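Long-range contacts in glucose dehydrogenase (Haloferax mediterranei, PDB 2B5W), which catalyses the NAD(P)+-dependent oxidation of D-glucose, and of several other aldose sugars, with a catalytic zinc ion and a preference for NADP+: residues 84-89 with 132-137; 155-160 with 299-304; 245-250 with 268-273; 264-269 with 293-298. The protein carries 1 engineered substitution. One frame throughout, in Å; residues are numbered along the deposited sequence.

Overall arrangement
From the N terminus, interaction 1 comes first: it pairs residues 84-89 with 132-137 inside the GroES-like catalytic domain and closes before the others open. Helix 149-164 then opens interaction 2, whose partner 299-304 covers the end of strand 297-300 and the loop after it, so the loop it closes encloses both remaining contacts. Within that loop, interaction 3 joins strands 243-248 and 267-271, and interaction 4 carries the same parallel sheet on to strand 297-300, sharing Val268 and Gly269 with interaction 3. Interactions 2 and 3 both touch NADP. Interactions 1 and 2 meet where Arg88 CD packs on Asn303 ND2 at 3.2 Å, joining the two domains.

Interaction 1: residues 84-89 with 132-137; sequences VPTVRR and EKYLVR
Tyr134 lies against Thr86 and Arg89, where strand 82-85 of the GroES-like domain ends and its antiparallel partner 135-137 is about to begin. Its carbonyl O accepts the amide of Thr86 at 2.8 Å (Thr86 N to Tyr134 O), with the donor in the carbonyl plane. Its CB touches Thr86 OG1 at 3.2 Å and also lies over one face of the Arg89 guanidinium, toward the rim. The Arg89 chain bends at chi2 (-72°), which turns CD back toward Tyr134; the guanidinium and the phenol ring are only 21° apart in plane. Leu135 follows in a non-hydrogen-bonded pair with Pro85, and its CD2 packs on Pro85 CB at 3.9 Å. Val136 faces Val84 in a hydrogen-bonded pair: Val84 N reaches Val136 O at 2.9 Å, and Val136 N reaches Val84 O at 2.8 Å. Phe309 of helix 306-318 touches both valine side chains.

Arg89 NH1 also donates to Thr86 OG1 (3.0 Å) and to Arg88 O (2.8 Å), while NH2 binds Ser130. These bonds fix the rotation of the guanidinium, so a buried cationic group is held by neutral oxygens on its rim and carries the CB of Tyr134 on its face.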
# COMPACT_ATOMS: atom_id res chain seq x y z
N VAL A 84 4.05 -15.18 -26.67
CA VAL A 84 3.32 -13.99 -26.33
C VAL A 84 4.34 -12.89 -26.04
O VAL A 84 5.21 -13.05 -25.19
CB VAL A 84 2.44 -14.24 -25.07
CG1 VAL A 84 1.85 -12.96 -24.59
CG2 VAL A 84 1.37 -15.28 -25.37
N PRO A 85 4.22 -11.75 -26.71
CA PRO A 85 5.13 -10.62 -26.43
C PRO A 85 4.70 -9.81 -25.22
O PRO A 85 3.49 -9.56 -25.00
CB PRO A 85 4.99 -9.75 -27.71
CG PRO A 85 3.58 -9.98 -28.14
CD PRO A 85 3.26 -11.44 -27.79
N THR A 86 5.68 -9.28 -24.48
CA THR A 86 5.38 -8.26 -23.49
C THR A 86 5.10 -6.95 -24.26
O THR A 86 5.29 -6.87 -25.48
CB THR A 86 6.52 -8.03 -22.50
OG1 THR A 86 7.65 -7.53 -23.24
CG2 THR A 86 6.96 -9.33 -21.85
N VAL A 87 4.63 -5.98 -23.53
CA VAL A 87 4.13 -4.74 -24.11
C VAL A 87 5.13 -3.60 -24.12
O VAL A 87 5.15 -2.81 -25.07
CB VAL A 87 2.86 -4.33 -23.35
CG1 VAL A 87 2.26 -3.07 -23.94
CG2 VAL A 87 1.80 -5.46 -23.44
N ARG A 88 5.98 -3.49 -23.09
CA ARG A 88 6.82 -2.30 -23.02
C ARG A 88 8.14 -2.47 -23.73
O ARG A 88 8.77 -3.51 -23.69
CB ARG A 88 7.06 -1.89 -21.57
CG ARG A 88 5.87 -1.23 -20.96
CD ARG A 88 6.04 -0.70 -19.56
NE ARG A 88 4.83 -0.00 -19.11
CZ ARG A 88 4.76 0.73 -18.01
NH1 ARG A 88 5.83 0.85 -17.23
NH2 ARG A 88 3.65 1.39 -17.71
N ARG A 89 8.51 -1.39 -24.40
CA ARG A 89 9.78 -1.29 -25.14
C ARG A 89 10.44 0.03 -24.78
O ARG A 89 9.77 0.99 -24.38
CB ARG A 89 9.53 -1.38 -26.64
CG ARG A 89 8.90 -2.68 -27.08
CD ARG A 89 9.81 -3.89 -27.04
NE ARG A 89 9.15 -5.09 -27.52
CZ ARG A 89 8.35 -5.86 -26.76
NH1 ARG A 89 8.16 -5.61 -25.49
NH2 ARG A 89 7.76 -6.89 -27.30
N GLU A 132 13.93 -11.33 -28.38
CA GLU A 132 13.62 -12.60 -27.72
C GLU A 132 13.38 -12.46 -26.22
O GLU A 132 12.59 -13.20 -25.64
CB GLU A 132 14.66 -13.67 -27.99
CG GLU A 132 16.03 -13.32 -27.45
CD GLU A 132 17.07 -14.43 -27.66
OE1 GLU A 132 16.71 -15.61 -27.57
OE2 GLU A 132 18.25 -14.09 -27.93
N LYS A 133 14.01 -11.49 -25.58
CA LYS A 133 13.86 -11.29 -24.15
C LYS A 133 12.45 -10.84 -23.76
O LYS A 133 12.08 -10.95 -22.61
CB LYS A 133 14.88 -10.28 -23.64
CG LYS A 133 14.70 -8.87 -24.14
CD LYS A 133 15.94 -7.99 -23.83
CE LYS A 133 16.02 -7.66 -22.35
NZ LYS A 133 17.22 -6.81 -21.99
N TYR A 134 11.70 -10.33 -24.73
CA TYR A 134 10.31 -9.89 -24.54
C TYR A 134 9.30 -10.82 -25.22
O TYR A 134 8.12 -10.46 -25.31
CB TYR A 134 10.11 -8.45 -25.04
CG TYR A 134 11.05 -7.45 -24.38
CD1 TYR A 134 11.28 -7.48 -23.03
CD2 TYR A 134 11.77 -6.56 -25.15
CE1 TYR A 134 12.15 -6.60 -22.43
CE2 TYR A 134 12.65 -5.67 -24.54
CZ TYR A 134 12.85 -5.71 -23.19
OH TYR A 134 13.75 -4.84 -22.54
N LEU A 135 9.75 -11.98 -25.67
CA LEU A 135 8.87 -13.02 -26.19
C LEU A 135 8.83 -14.12 -25.16
O LEU A 135 9.87 -14.69 -24.82
CB LEU A 135 9.35 -13.56 -27.55
CG LEU A 135 9.18 -12.56 -28.70
CD1 LEU A 135 9.87 -12.98 -29.96
CD2 LEU A 135 7.68 -12.26 -28.95
N VAL A 136 7.63 -14.44 -24.68
CA VAL A 136 7.47 -15.47 -23.68
C VAL A 136 6.89 -16.71 -24.34
O VAL A 136 5.78 -16.70 -24.85
CB VAL A 136 6.56 -15.00 -22.54
CG1 VAL A 136 6.42 -16.10 -21.49
CG2 VAL A 136 7.07 -13.69 -21.95
N ARG A 137 7.64 -17.81 -24.34
CA ARG A 137 7.11 -19.05 -24.85
C ARG A 137 6.01 -19.52 -23.92
O ARG A 137 6.11 -19.41 -22.70
CB ARG A 137 8.22 -20.11 -24.88
CG ARG A 137 9.23 -19.84 -26.00
CD ARG A 137 10.54 -20.65 -25.86
NE ARG A 137 11.32 -20.08 -24.79
CZ ARG A 137 12.54 -20.47 -24.44
NH1 ARG A 137 13.15 -21.46 -25.05
NH2 ARG A 137 13.14 -19.85 -23.43

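Interaction 2: residues 155-160 with 299-304; sequences TEKALE and VGSVNS. With NAP (NADP nicotinamide-adenine-dinucleotide phosphate), chain I.
Helix 149-164 runs past the end of strand 297-300, bringing the CA atoms of Ala158 and Ser301 to 5.4 Å and those of Lys157 and Ser304 to 5.6 Å. This is the last strand of the Rossmann-type parallel sheet, and the segment beyond it, extended through Val302 and then kinked at Asn303 by a positive phi, forms part of the NADP pocket. Lys157 carries most of the contact. With CG anti to the backbone N (chi1 175°) and the chain extended beyond it, the side chain crosses to residues 301-304: CD passes Asn303 O at 3.3 Å and CE passes Ser301 OG at 3.5 Å. NZ ends on Val302 O at 2.7 Å, in the carbonyl plane, and forms a salt bridge with Asp105, so the buried ammonium is shared between a carbonyl and a carboxylate. Beside it, Ala158 CB meets Ser301 CB at 3.8 Å. The OG of Ser301 is buried here against Ala158 CA and the lysine chain, with no hydrogen-bonding partner in the model. Ser304 turns its hydroxyl to Ser153, one helical turn back from Lys157.

On the cofactor side, Val302 CG2 packs against the nicotinamide carboxamide. The second subunit joins in next to this site: Val299 pairs antiparallel with one of its strands, continuing the sheet across the dimer. Asn303, a substrate-binding residue, also packs on Arg88. The carboxamide itself is read at both ends by backbone: NADP N7N donates to Ser301 O at 2.9 Å, and Asn303 N donates to NADP O7N at 3.0 Å.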
# COMPACT_ATOMS: atom_id res chain seq x y z
N THR A 155 -3.06 -9.03 -13.87
CA THR A 155 -3.49 -9.43 -12.55
C THR A 155 -2.40 -10.11 -11.76
O THR A 155 -2.28 -9.88 -10.56
CB THR A 155 -4.75 -10.30 -12.66
OG1 THR A 155 -5.77 -9.43 -13.17
CG2 THR A 155 -5.21 -10.80 -11.30
N GLU A 156 -1.60 -10.93 -12.40
CA GLU A 156 -0.52 -11.60 -11.68
C GLU A 156 0.40 -10.53 -11.05
O GLU A 156 0.84 -10.70 -9.92
CB GLU A 156 0.28 -12.51 -12.58
CG GLU A 156 -0.45 -13.70 -13.17
CD GLU A 156 -0.72 -14.85 -12.22
OE1 GLU A 156 -0.36 -14.80 -11.02
OE2 GLU A 156 -1.31 -15.82 -12.71
N LYS A 157 0.72 -9.47 -11.78
CA LYS A 157 1.58 -8.44 -11.21
C LYS A 157 0.87 -7.73 -10.05
O LYS A 157 1.46 -7.51 -8.99
CB LYS A 157 2.02 -7.40 -12.24
CG LYS A 157 2.80 -6.25 -11.59
CD LYS A 157 3.24 -5.14 -12.52
CE LYS A 157 3.67 -3.91 -11.71
NZ LYS A 157 4.26 -2.89 -12.58
N ALA A 158 -0.39 -7.34 -10.25
CA ALA A 158 -1.08 -6.58 -9.25
C ALA A 158 -1.19 -7.38 -7.96
O ALA A 158 -1.02 -6.83 -6.89
CB ALA A 158 -2.46 -6.12 -9.75
N LEU A 159 -1.51 -8.67 -8.07
CA LEU A 159 -1.61 -9.53 -6.89
C LEU A 159 -0.22 -9.65 -6.25
O LEU A 159 -0.09 -9.62 -5.03
CB LEU A 159 -2.16 -10.92 -7.23
CG LEU A 159 -3.57 -10.92 -7.83
CD1 LEU A 159 -4.06 -12.32 -8.11
CD2 LEU A 159 -4.56 -10.20 -6.96
N GLU A 160 0.83 -9.80 -7.06
CA GLU A 160 2.18 -9.89 -6.48
C GLU A 160 2.47 -8.68 -5.57
O GLU A 160 2.96 -8.84 -4.43
CB GLU A 160 3.24 -9.97 -7.57
CG GLU A 160 4.63 -10.31 -7.03
CD GLU A 160 5.73 -10.28 -8.08
OE1 GLU A 160 5.69 -9.46 -9.01
OE2 GLU A 160 6.71 -11.02 -7.85
N VAL A 299 -2.49 -0.30 -3.13
CA VAL A 299 -1.39 -0.50 -4.03
C VAL A 299 -1.87 -0.36 -5.48
O VAL A 299 -2.73 -1.13 -5.93
CB VAL A 299 -0.72 -1.88 -3.80
CG1 VAL A 299 0.48 -2.05 -4.70
CG2 VAL A 299 -0.28 -2.08 -2.36
N GLY A 300 -1.26 0.56 -6.22
CA GLY A 300 -1.54 0.69 -7.63
C GLY A 300 -0.59 -0.13 -8.45
O GLY A 300 0.55 -0.40 -8.07
N SER A 301 -1.06 -0.58 -9.61
CA SER A 301 -0.25 -1.43 -10.47
C SER A 301 -0.56 -1.18 -11.92
O SER A 301 -1.75 -1.00 -12.28
CB SER A 301 -0.53 -2.92 -10.16
OG SER A 301 0.33 -3.80 -10.83
N VAL A 302 0.47 -1.23 -12.76
CA VAL A 302 0.30 -1.12 -14.20
C VAL A 302 1.25 -2.03 -14.91
O VAL A 302 2.38 -2.29 -14.43
CB VAL A 302 0.39 0.34 -14.67
CG1 VAL A 302 1.75 0.96 -14.38
CG2 VAL A 302 0.02 0.47 -16.13
N ASN A 303 0.82 -2.56 -16.06
CA ASN A 303 1.66 -3.38 -16.90
C ASN A 303 2.03 -4.68 -16.18
O ASN A 303 1.37 -5.07 -15.19
CB ASN A 303 2.84 -2.52 -17.42
CG ASN A 303 3.60 -3.14 -18.60
OD1 ASN A 303 3.05 -3.32 -19.71
ND2 ASN A 303 4.85 -3.42 -18.38
N SER A 304 3.04 -5.37 -16.67
CA SER A 304 3.47 -6.68 -16.19
C SER A 304 4.70 -7.06 -16.94
O SER A 304 5.01 -6.46 -17.99
CB SER A 304 2.35 -7.74 -16.39
OG SER A 304 2.00 -7.83 -17.78
PA NAP I . -14.01 -2.22 -19.14
O1A NAP I . -14.38 -0.87 -19.57
O2A NAP I . -14.36 -3.30 -20.17
O5B NAP I . -14.73 -2.60 -17.79
C5B NAP I . -15.00 -1.70 -16.75
C4B NAP I . -16.28 -2.26 -16.17
O4B NAP I . -16.53 -1.58 -14.96
C3B NAP I . -17.51 -2.08 -17.08
O3B NAP I . -18.14 -3.30 -17.40
C2B NAP I . -18.42 -1.15 -16.27
O2B NAP I . -19.80 -1.49 -16.32
C1B NAP I . -17.91 -1.33 -14.86
N9A NAP I . -18.13 -0.14 -14.06
C8A NAP I . -17.65 1.12 -14.32
N7A NAP I . -18.08 1.95 -13.35
C5A NAP I . -18.87 1.22 -12.49
C6A NAP I . -19.59 1.53 -11.33
N6A NAP I . -19.67 2.78 -10.83
N1A NAP I . -20.29 0.54 -10.69
C2A NAP I . -20.28 -0.76 -11.15
N3A NAP I . -19.58 -1.08 -12.30
C4A NAP I . -18.88 -0.11 -12.94
O3 NAP I . -12.43 -2.36 -18.99
PN NAP I . -11.49 -3.64 -18.71
O1N NAP I . -12.15 -4.63 -17.81
O2N NAP I . -10.79 -4.11 -19.94
O5D NAP I . -10.56 -2.68 -17.83
C5D NAP I . -10.93 -2.32 -16.52
C4D NAP I . -10.10 -1.13 -16.03
O4D NAP I . -8.74 -1.56 -15.93
C3D NAP I . -10.11 0.07 -16.97
O3D NAP I . -10.19 1.28 -16.25
C2D NAP I . -8.78 -0.06 -17.71
O2D NAP I . -8.29 1.12 -18.27
C1D NAP I . -7.89 -0.63 -16.60
N1N NAP I . -6.74 -1.42 -17.04
C2N NAP I . -5.57 -1.14 -16.39
C3N NAP I . -4.46 -1.89 -16.66
C7N NAP I . -3.28 -1.62 -15.77
O7N NAP I . -2.13 -2.27 -16.23
N7N NAP I . -3.41 -0.83 -14.67
C4N NAP I . -4.46 -2.91 -17.61
C5N NAP I . -5.66 -3.20 -18.25
C6N NAP I . -6.81 -2.46 -17.94
P2B NAP I . -20.82 -0.85 -17.45
O1X NAP I . -20.49 -1.30 -18.78
O2X NAP I . -22.20 -1.31 -16.96
O3X NAP I . -20.73 0.68 -17.39

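Interaction 3: residues 245-250 with 268-273; sequences FIYEAT and VGALLG. With NAP (NADP nicotinamide-adenine-dinucleotide phosphate), chain I.
Glu248 turns its carboxylate onto the end of the neighbouring strand, where OE1 accepts Gly273 N at 2.9 Å on its syn side. The bend at chi2 (-82°) brings CD back toward the glycine; OE2 lies 3.3 Å from Gly273 CA and takes the amide of Thr250 on its anti side. OE1 is also hydrogen-bonded to His288 of the second subunit. Beside this group, Leu272 O receives N7N of the NADP carboxamide in a nearly straight bond of 2.9 Å.

Leu272 in turn lays CD2 over one face of the Tyr247 ring, toward the rim and 3.7 Å from its centroid, a CH-pi contact; the tyrosine hydroxyl is hydrogen-bonded to Thr155. On the same side of the sheet as Tyr247, Phe245 CZ meets Ala270 CB at 3.9 Å. Behind these side chains, the two strands are in parallel register, with Ile246 N on Val268 O, Ala270 N on Ile246 O and Glu248 N on Ala270 O.

Such a parallel pair with the nucleotide at its C-terminal ends is characteristic of the Rossmann fold. Strand 243-248 bonds on its other edge to strand 175-179, and helices 149-164 and 183-194 cover the Phe245 and Tyr247 face.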
# COMPACT_ATOMS: atom_id res chain seq x y z
N PHE A 245 -9.57 -8.62 0.57
CA PHE A 245 -8.85 -8.21 -0.63
C PHE A 245 -9.84 -7.56 -1.57
O PHE A 245 -10.92 -8.12 -1.81
CB PHE A 245 -8.18 -9.39 -1.34
CG PHE A 245 -7.43 -8.97 -2.55
CD1 PHE A 245 -6.43 -8.00 -2.45
CD2 PHE A 245 -7.73 -9.46 -3.81
CE1 PHE A 245 -5.77 -7.59 -3.55
CE2 PHE A 245 -7.05 -9.03 -4.90
CZ PHE A 245 -6.08 -8.07 -4.76
N ILE A 246 -9.52 -6.37 -2.05
CA ILE A 246 -10.29 -5.72 -3.10
C ILE A 246 -9.40 -5.47 -4.31
O ILE A 246 -8.27 -5.02 -4.18
CB ILE A 246 -10.90 -4.41 -2.56
CG1 ILE A 246 -11.92 -4.76 -1.47
CG2 ILE A 246 -11.53 -3.62 -3.71
CD1 ILE A 246 -12.57 -3.54 -0.80
N TYR A 247 -9.91 -5.81 -5.49
CA TYR A 247 -9.27 -5.52 -6.76
C TYR A 247 -10.16 -4.59 -7.53
O TYR A 247 -11.26 -4.97 -7.93
CB TYR A 247 -9.11 -6.84 -7.52
CG TYR A 247 -8.28 -6.82 -8.77
CD1 TYR A 247 -8.79 -6.35 -9.97
CD2 TYR A 247 -6.98 -7.33 -8.77
CE1 TYR A 247 -8.06 -6.38 -11.13
CE2 TYR A 247 -6.23 -7.34 -9.94
CZ TYR A 247 -6.77 -6.87 -11.10
OH TYR A 247 -6.08 -6.88 -12.31
N GLU A 248 -9.68 -3.38 -7.76
CA GLU A 248 -10.43 -2.38 -8.49
C GLU A 248 -10.11 -2.40 -9.97
O GLU A 248 -8.99 -2.22 -10.38
CB GLU A 248 -10.17 -1.01 -7.87
CG GLU A 248 -10.83 0.14 -8.61
CD GLU A 248 -10.04 0.62 -9.81
OE1 GLU A 248 -8.80 0.84 -9.67
OE2 GLU A 248 -10.61 0.77 -10.91
N ALA A 249 -11.14 -2.59 -10.79
CA ALA A 249 -11.03 -2.65 -12.24
C ALA A 249 -12.23 -1.98 -12.92
O ALA A 249 -12.82 -2.53 -13.85
CB ALA A 249 -10.89 -4.09 -12.68
N THR A 250 -12.61 -0.81 -12.40
CA THR A 250 -13.69 -0.02 -12.98
C THR A 250 -13.21 1.27 -13.61
O THR A 250 -13.86 1.82 -14.48
CB THR A 250 -14.72 0.37 -11.93
OG1 THR A 250 -14.08 1.07 -10.85
CG2 THR A 250 -15.41 -0.82 -11.34
N VAL A 268 -5.94 -5.24 1.88
CA VAL A 268 -5.35 -4.43 0.86
C VAL A 268 -6.27 -4.31 -0.36
O VAL A 268 -6.92 -5.28 -0.75
CB VAL A 268 -3.96 -4.93 0.46
CG1 VAL A 268 -3.96 -6.40 0.02
CG2 VAL A 268 -3.32 -4.06 -0.62
N GLY A 269 -6.30 -3.12 -0.96
CA GLY A 269 -6.89 -2.92 -2.25
C GLY A 269 -5.85 -2.70 -3.31
O GLY A 269 -4.93 -1.89 -3.14
N ALA A 270 -5.95 -3.47 -4.37
CA ALA A 270 -5.18 -3.28 -5.57
C ALA A 270 -5.96 -2.38 -6.52
O ALA A 270 -7.13 -2.63 -6.77
CB ALA A 270 -4.92 -4.60 -6.23
N LEU A 271 -5.30 -1.36 -7.06
CA LEU A 271 -5.95 -0.40 -7.96
C LEU A 271 -5.38 -0.60 -9.35
O LEU A 271 -4.16 -0.56 -9.53
CB LEU A 271 -5.74 1.04 -7.47
CG LEU A 271 -6.17 1.34 -6.04
CD1 LEU A 271 -5.83 2.78 -5.74
CD2 LEU A 271 -7.67 1.06 -5.82
N LEU A 272 -6.25 -0.84 -10.35
CA LEU A 272 -5.87 -1.02 -11.75
C LEU A 272 -6.44 0.06 -12.67
O LEU A 272 -5.96 0.28 -13.76
CB LEU A 272 -6.30 -2.37 -12.29
CG LEU A 272 -5.47 -3.60 -11.87
CD1 LEU A 272 -4.09 -3.60 -12.49
CD2 LEU A 272 -5.45 -3.78 -10.35
N GLY A 273 -7.50 0.71 -12.21
CA GLY A 273 -8.23 1.63 -13.07
C GLY A 273 -7.48 2.88 -13.44
O GLY A 273 -6.64 3.37 -12.67
PA NAP I . -14.01 -2.22 -19.14
O1A NAP I . -14.38 -0.87 -19.57
O2A NAP I . -14.36 -3.30 -20.17
O5B NAP I . -14.73 -2.60 -17.79
C5B NAP I . -15.00 -1.70 -16.75
C4B NAP I . -16.28 -2.26 -16.17
O4B NAP I . -16.53 -1.58 -14.96
C3B NAP I . -17.51 -2.08 -17.08
O3B NAP I . -18.14 -3.30 -17.40
C2B NAP I . -18.42 -1.15 -16.27
O2B NAP I . -19.80 -1.49 -16.32
C1B NAP I . -17.91 -1.33 -14.86
N9A NAP I . -18.13 -0.14 -14.06
C8A NAP I . -17.65 1.12 -14.32
N7A NAP I . -18.08 1.95 -13.35
C5A NAP I . -18.87 1.22 -12.49
C6A NAP I . -19.59 1.53 -11.33
N6A NAP I . -19.67 2.78 -10.83
N1A NAP I . -20.29 0.54 -10.69
C2A NAP I . -20.28 -0.76 -11.15
N3A NAP I . -19.58 -1.08 -12.30
C4A NAP I . -18.88 -0.11 -12.94
O3 NAP I . -12.43 -2.36 -18.99
PN NAP I . -11.49 -3.64 -18.71
O1N NAP I . -12.15 -4.63 -17.81
O2N NAP I . -10.79 -4.11 -19.94
O5D NAP I . -10.56 -2.68 -17.83
C5D NAP I . -10.93 -2.32 -16.52
C4D NAP I . -10.10 -1.13 -16.03
O4D NAP I . -8.74 -1.56 -15.93
C3D NAP I . -10.11 0.07 -16.97
O3D NAP I . -10.19 1.28 -16.25
C2D NAP I . -8.78 -0.06 -17.71
O2D NAP I . -8.29 1.12 -18.27
C1D NAP I . -7.89 -0.63 -16.60
N1N NAP I . -6.74 -1.42 -17.04
C2N NAP I . -5.57 -1.14 -16.39
C3N NAP I . -4.46 -1.89 -16.66
C7N NAP I . -3.28 -1.62 -15.77
O7N NAP I . -2.13 -2.27 -16.23
N7N NAP I . -3.41 -0.83 -14.67
C4N NAP I . -4.46 -2.91 -17.61
C5N NAP I . -5.66 -3.20 -18.25
C6N NAP I . -6.81 -2.46 -17.94
P2B NAP I . -20.82 -0.85 -17.45
O1X NAP I . -20.49 -1.30 -18.78
O2X NAP I . -22.20 -1.31 -16.96
O3X NAP I . -20.73 0.68 -17.39

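Interaction 4: residues 264-269 with 293-298; sequences APNGVG and LHNKAL
Pro265 sets CG over the centre of the His294 imidazole, 3.9 Å from the ring centroid and 5° off the ring normal, a CH-pi contact with both side chains running in one direction. NE2 of His294 accepts the backbone N-H of Asp109 of the second subunit, and ND1 is bonded to the Glu290 carboxylate. Pro265 occupies a type II turn from Ala264 to Gly267, and the next residue, Asn266, donates its backbone N to His294 O at 2.8 Å. The Asn266 side chain runs alongside that of Asn295, OD1 reaching Asn295 CB at 3.4 Å, while ND2 binds Met106 O of the second subunit. Asn295, with positive phi, is the C-prime residue of the Schellman motif ending helix 284-293.

Lys296 extends its chain past the turn, CE 3.4 Å from Ala264 O, and its NZ forms a salt bridge with Glu290. Beyond it the strands pair in parallel: Ala297 N donates to Gly267 O at 3.1 Å and Gly269 N to Ala297 O at 3.0 Å, with Val268 CG2 packed on Ala297 CB at 3.8 Å.

Because Asp109 N can only donate, the ring proton should sit on ND1, facing Glu290, which points to a neutral imidazole and a carboxylate shared with Lys296.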
# COMPACT_ATOMS: atom_id res chain seq x y z
N ALA A 264 -11.67 -5.26 5.10
CA ALA A 264 -11.52 -5.83 6.43
C ALA A 264 -10.23 -5.24 7.04
O ALA A 264 -9.34 -4.80 6.29
CB ALA A 264 -11.42 -7.34 6.40
N PRO A 265 -10.14 -5.20 8.36
CA PRO A 265 -8.87 -4.80 8.99
C PRO A 265 -7.71 -5.61 8.40
O PRO A 265 -7.86 -6.82 8.14
CB PRO A 265 -9.09 -5.14 10.45
CG PRO A 265 -10.56 -4.91 10.62
CD PRO A 265 -11.15 -5.53 9.38
N ASN A 266 -6.60 -4.91 8.15
CA ASN A 266 -5.38 -5.52 7.64
C ASN A 266 -5.47 -5.89 6.16
O ASN A 266 -4.54 -6.47 5.64
CB ASN A 266 -4.93 -6.73 8.48
CG ASN A 266 -4.97 -6.44 9.96
OD1 ASN A 266 -4.71 -5.31 10.38
ND2 ASN A 266 -5.32 -7.44 10.75
N GLY A 267 -6.54 -5.51 5.51
CA GLY A 267 -6.73 -5.83 4.09
C GLY A 267 -5.94 -4.90 3.16
O GLY A 267 -5.37 -3.88 3.56
N VAL A 268 -5.94 -5.24 1.88
CA VAL A 268 -5.35 -4.43 0.86
C VAL A 268 -6.27 -4.31 -0.36
O VAL A 268 -6.92 -5.28 -0.75
CB VAL A 268 -3.96 -4.93 0.46
CG1 VAL A 268 -3.96 -6.40 0.02
CG2 VAL A 268 -3.32 -4.06 -0.62
N GLY A 269 -6.30 -3.12 -0.96
CA GLY A 269 -6.89 -2.92 -2.25
C GLY A 269 -5.85 -2.70 -3.31
O GLY A 269 -4.93 -1.89 -3.14
N LEU A 293 -5.69 3.12 11.56
CA LEU A 293 -6.12 2.34 12.70
C LEU A 293 -6.33 0.84 12.43
O LEU A 293 -6.27 0.04 13.36
CB LEU A 293 -7.40 2.96 13.30
CG LEU A 293 -7.19 4.34 13.98
CD1 LEU A 293 -8.43 4.71 14.77
CD2 LEU A 293 -5.98 4.38 14.86
N HIS A 294 -6.56 0.49 11.16
CA HIS A 294 -6.78 -0.89 10.80
C HIS A 294 -5.72 -1.43 9.84
O HIS A 294 -5.94 -2.42 9.16
CB HIS A 294 -8.20 -1.08 10.28
CG HIS A 294 -9.23 -1.21 11.38
ND1 HIS A 294 -10.55 -0.88 11.18
CD2 HIS A 294 -9.13 -1.69 12.64
CE1 HIS A 294 -11.23 -1.13 12.30
NE2 HIS A 294 -10.39 -1.63 13.19
N ASN A 295 -4.56 -0.78 9.82
CA ASN A 295 -3.40 -1.32 9.13
C ASN A 295 -3.72 -1.75 7.70
O ASN A 295 -3.38 -2.88 7.31
CB ASN A 295 -2.84 -2.56 9.87
CG ASN A 295 -2.37 -2.30 11.31
OD1 ASN A 295 -3.06 -2.70 12.31
ND2 ASN A 295 -1.22 -1.71 11.45
N LYS A 296 -4.34 -0.88 6.93
CA LYS A 296 -4.74 -1.19 5.57
C LYS A 296 -3.75 -0.64 4.54
O LYS A 296 -2.98 0.28 4.82
CB LYS A 296 -6.13 -0.64 5.29
CG LYS A 296 -7.23 -1.36 6.02
CD LYS A 296 -8.59 -0.64 5.96
CE LYS A 296 -9.63 -1.46 6.66
NZ LYS A 296 -10.99 -0.84 6.52
N ALA A 297 -3.81 -1.18 3.33
CA ALA A 297 -2.97 -0.73 2.23
C ALA A 297 -3.74 -0.54 0.94
O ALA A 297 -4.76 -1.21 0.70
CB ALA A 297 -1.81 -1.72 1.98
N LEU A 298 -3.29 0.42 0.15
CA LEU A 298 -3.70 0.58 -1.24
C LEU A 298 -2.45 0.52 -2.09
O LEU A 298 -1.47 1.19 -1.82
CB LEU A 298 -4.38 1.92 -1.49
CG LEU A 298 -5.73 2.11 -0.83
CD1 LEU A 298 -6.24 3.55 -1.08
CD2 LEU A 298 -6.74 1.10 -1.39